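Local atomic coordinates of serine acetyltransferase (Bacteroides vulgatus ATCC 8482, PDB entry 3F1X), a protein that probably transfers an acetyl group to serine, as a member of the serine acetyltransferase family of left-handed beta-helix acyltransferases. Residues H201-D206 / N221-Y226. Numbering follows the deposited sequence.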
ATOM      1  N   HIS A 201       8.405 -39.255  -3.742  1.00 18.24           N
ATOM      2  CA  HIS A 201       7.777 -38.670  -4.919  1.00 18.86           C
ATOM      3  C   HIS A 201       6.291 -39.002  -5.003  1.00 17.52           C
ATOM      4  O   HIS A 201       5.779 -39.821  -4.241  1.00 15.81           O
ATOM      5  CB  HIS A 201       8.490 -39.158  -6.187  1.00 21.71           C
ATOM      6  CG  HIS A 201       9.865 -38.592  -6.363  1.00 24.15           C
ATOM      7  ND1 HIS A 201      10.692 -38.303  -5.298  1.00 25.85           N
ATOM      8  CD2 HIS A 201      10.569 -38.285  -7.479  1.00 25.08           C
ATOM      9  CE1 HIS A 201      11.845 -37.841  -5.750  1.00 24.84           C
ATOM     10  NE2 HIS A 201      11.795 -37.821  -7.070  1.00 25.68           N
ATOM     11  N   HIS A 202       5.608 -38.346  -5.934  1.00 18.52           N
ATOM     12  CA  HIS A 202       4.183 -38.565  -6.141  1.00 19.13           C
ATOM     13  C   HIS A 202       3.423 -38.571  -4.819  1.00 18.05           C
ATOM     14  O   HIS A 202       2.629 -39.465  -4.547  1.00 20.48           O
ATOM     15  CB  HIS A 202       3.964 -39.886  -6.879  1.00 19.30           C
ATOM     16  CG  HIS A 202       4.601 -39.930  -8.232  1.00 19.11           C
ATOM     17  ND1 HIS A 202       5.946 -40.168  -8.417  1.00 21.24           N
ATOM     18  CD2 HIS A 202       4.086 -39.715  -9.465  1.00 20.32           C
ATOM     19  CE1 HIS A 202       6.232 -40.095  -9.705  1.00 20.02           C
ATOM     20  NE2 HIS A 202       5.120 -39.821 -10.363  1.00 20.88           N
ATOM     21  N   PHE A 203       3.679 -37.570  -3.992  1.00 16.98           N
ATOM     22  CA  PHE A 203       3.006 -37.467  -2.710  1.00 16.64           C
ATOM     23  C   PHE A 203       1.768 -36.596  -2.893  1.00 17.13           C
ATOM     24  O   PHE A 203       1.803 -35.609  -3.615  1.00 17.40           O
ATOM     25  CB  PHE A 203       3.939 -36.829  -1.679  1.00 14.09           C
ATOM     26  CG  PHE A 203       3.311 -36.645  -0.327  1.00 16.76           C
ATOM     27  CD1 PHE A 203       2.869 -37.749   0.408  1.00 16.73           C
ATOM     28  CD2 PHE A 203       3.167 -35.371   0.220  1.00 16.47           C
ATOM     29  CE1 PHE A 203       2.293 -37.588   1.677  1.00 17.68           C
ATOM     30  CE2 PHE A 203       2.590 -35.198   1.492  1.00 17.59           C
ATOM     31  CZ  PHE A 203       2.154 -36.310   2.219  1.00 16.55           C
ATOM     32  N   THR A 204       0.670 -36.961  -2.252  1.00 19.60           N
ATOM     33  CA  THR A 204      -0.528 -36.157  -2.379  1.00 21.34           C
ATOM     34  C   THR A 204      -1.299 -36.105  -1.069  1.00 20.34           C
ATOM     35  O   THR A 204      -1.298 -37.056  -0.290  1.00 18.42           O
ATOM     36  CB  THR A 204      -1.440 -36.693  -3.509  1.00 24.59           C
ATOM     37  OG1 THR A 204      -2.474 -35.742  -3.782  1.00 29.52           O
ATOM     38  CG2 THR A 204      -2.063 -38.001  -3.110  1.00 24.04           C
ATOM     39  N   ILE A 205      -1.929 -34.964  -0.824  1.00 18.54           N
ATOM     40  CA  ILE A 205      -2.734 -34.757   0.368  1.00 17.49           C
ATOM     41  C   ILE A 205      -4.079 -34.266  -0.143  1.00 16.61           C
ATOM     42  O   ILE A 205      -4.154 -33.231  -0.805  1.00 15.78           O
ATOM     43  CB  ILE A 205      -2.111 -33.690   1.293  1.00 18.60           C
ATOM     44  CG1 ILE A 205      -0.794 -34.220   1.877  1.00 18.79           C
ATOM     45  CG2 ILE A 205      -3.094 -33.327   2.395  1.00 17.88           C
ATOM     46  CD1 ILE A 205      -0.005 -33.203   2.689  1.00 17.12           C
ATOM     47  N   ASP A 206      -5.132 -35.023   0.141  1.00 18.28           N
ATOM     48  CA  ASP A 206      -6.471 -34.661  -0.308  1.00 20.15           C
ATOM     49  C   ASP A 206      -7.163 -33.775   0.726  1.00 16.73           C
ATOM     50  O   ASP A 206      -7.368 -34.202   1.858  1.00 17.42           O
ATOM     51  CB  ASP A 206      -7.304 -35.927  -0.526  1.00 24.21           C
ATOM     52  CG  ASP A 206      -8.274 -35.794  -1.681  1.00 30.09           C
ATOM     53  OD1 ASP A 206      -8.837 -34.692  -1.870  1.00 33.58           O
ATOM     54  OD2 ASP A 206      -8.480 -36.799  -2.397  1.00 32.90           O
ATOM     55  N   ASN A 221       6.921 -43.508  -1.664  1.00 17.45           N
ATOM     56  CA  ASN A 221       6.421 -42.936  -2.901  1.00 18.25           C
ATOM     57  C   ASN A 221       4.961 -43.278  -3.141  1.00 18.54           C
ATOM     58  O   ASN A 221       4.469 -44.311  -2.679  1.00 19.07           O
ATOM     59  CB  ASN A 221       7.254 -43.426  -4.089  1.00 21.41           C
ATOM     60  CG  ASN A 221       8.737 -43.166  -3.908  1.00 24.29           C
ATOM     61  OD1 ASN A 221       9.152 -42.066  -3.544  1.00 24.21           O
ATOM     62  ND2 ASN A 221       9.544 -44.182  -4.171  1.00 26.93           N
ATOM     63  N   ASN A 222       4.276 -42.398  -3.867  1.00 19.36           N
ATOM     64  CA  ASN A 222       2.877 -42.596  -4.204  1.00 21.68           C
ATOM     65  C   ASN A 222       2.010 -42.769  -2.964  1.00 19.85           C
ATOM     66  O   ASN A 222       1.141 -43.633  -2.926  1.00 17.05           O
ATOM     67  CB  ASN A 222       2.731 -43.831  -5.104  1.00 25.15           C
ATOM     68  CG  ASN A 222       3.529 -43.716  -6.393  1.00 29.06           C
ATOM     69  OD1 ASN A 222       3.239 -42.882  -7.251  1.00 30.72           O
ATOM     70  ND2 ASN A 222       4.553 -44.555  -6.531  1.00 34.13           N
ATOM     71  N   VAL A 223       2.250 -41.953  -1.945  1.00 19.72           N
ATOM     72  CA  VAL A 223       1.459 -42.038  -0.723  1.00 17.30           C
ATOM     73  C   VAL A 223       0.414 -40.934  -0.719  1.00 18.31           C
ATOM     74  O   VAL A 223       0.673 -39.827  -1.189  1.00 17.88           O
ATOM     75  CB  VAL A 223       2.349 -41.906   0.539  1.00 19.15           C
ATOM     76  CG1 VAL A 223       1.488 -41.945   1.805  1.00 14.06           C
ATOM     77  CG2 VAL A 223       3.375 -43.032   0.570  1.00 17.92           C
ATOM     78  N   LYS A 224      -0.773 -41.245  -0.201  1.00 18.71           N
ATOM     79  CA  LYS A 224      -1.863 -40.276  -0.144  1.00 17.03           C
ATOM     80  C   LYS A 224      -2.425 -40.192   1.266  1.00 16.92           C
ATOM     81  O   LYS A 224      -2.718 -41.207   1.886  1.00 16.69           O
ATOM     82  CB  LYS A 224      -2.991 -40.667  -1.112  1.00 19.77           C
ATOM     83  CG  LYS A 224      -4.213 -39.752  -1.013  1.00 22.93           C
ATOM     84  CD  LYS A 224      -5.369 -40.194  -1.910  1.00 26.83           C
ATOM     85  CE  LYS A 224      -5.063 -39.997  -3.382  1.00 29.59           C
ATOM     86  NZ  LYS A 224      -6.295 -40.179  -4.215  1.00 31.35           N
ATOM     87  N   LEU A 225      -2.569 -38.970   1.760  1.00 15.66           N
ATOM     88  CA  LEU A 225      -3.099 -38.717   3.093  1.00 17.43           C
ATOM     89  C   LEU A 225      -4.326 -37.827   2.956  1.00 17.30           C
ATOM     90  O   LEU A 225      -4.378 -36.968   2.079  1.00 17.72           O
ATOM     91  CB  LEU A 225      -2.052 -37.992   3.946  1.00 18.20           C
ATOM     92  CG  LEU A 225      -1.127 -38.754   4.901  1.00 21.58           C
ATOM     93  CD1 LEU A 225      -0.629 -40.061   4.303  1.00 19.41           C
ATOM     94  CD2 LEU A 225       0.026 -37.829   5.264  1.00 19.19           C
ATOM     95  N   TYR A 226      -5.311 -38.036   3.823  1.00 16.29           N
ATOM     96  CA  TYR A 226      -6.526 -37.237   3.812  1.00 16.35           C
ATOM     97  C   TYR A 226      -6.508 -36.249   4.976  1.00 16.59           C
ATOM     98  O   TYR A 226      -5.605 -36.281   5.816  1.00 16.52           O
ATOM     99  CB  TYR A 226      -7.755 -38.149   3.911  1.00 14.84           C
ATOM    100  CG  TYR A 226      -8.149 -38.752   2.584  1.00 15.94           C
ATOM    101  CD1 TYR A 226      -9.206 -38.226   1.853  1.00 16.48           C
ATOM    102  CD2 TYR A 226      -7.452 -39.833   2.049  1.00 14.00           C
ATOM    103  CE1 TYR A 226      -9.572 -38.760   0.606  1.00 16.54           C
ATOM    104  CE2 TYR A 226      -7.806 -40.378   0.800  1.00 17.12           C
ATOM    105  CZ  TYR A 226      -8.864 -39.836   0.089  1.00 17.94           C
ATOM    106  OH  TYR A 226      -9.217 -40.351  -1.138  1.00 19.98           O
TER
HETATM  107  O   HOH W   1       4.523 -40.195  -1.673  1.00 23.23           O
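Asn221 reaches His201 through its side-chain amide: OD1 accepts the His201 N-H at 2.9 Å, a bent bond (141° at the hydrogen) with the donor tilted 19° out of the amide plane. With chi1 at -54°, CG of Asn221 lies anti to its own carbonyl carbon and beside the backbone N. A leucine here would probably leave the His201 N-H without this acceptor. Beside it, His201 O accepts hydrogen bonds from the Asn222 N-H and from a water, and this water in turn accepts the Val223 N-H, bridging the point where both chains turn. Both His202 and Asn222 have positive phi, and their side chains run side by side, with the Asn222 OD1 3.1 Å from CB of His202. Matching corners on successive rungs, followed by parallel strands 204-206 and 224-226 in one-to-one register, fit the left-handed parallel beta-helix of this family, its coils here 20 residues apart. The strands are joined by Thr204 N to Val223 O, Leu225 N to Thr204 O and Asp206 N to Leu225 O, the last at 2.8 Å. Side chains at equivalent positions stack from coil to coil: on one face, CG2 of Thr204 presses on CB and CG of Lys224, each 3.5 Å away and tighter than usual for carbon. On that same face, CB of Asp206 lies over the Tyr226 ring in a CH-pi contact, 4.0 Å from its centroid. Phe203 sends CZ to CD2 of Leu225, 4.0 Å off at the ring edge. Farther out, Asp256 OD1 accepts the Asn221 N-H, while Thr132 and Asp133 of helix 123-139 bind the N-H groups of His202 and Phe203. Tyr226 also stacks on Tyr261 and packs against Lys234 of the second subunit.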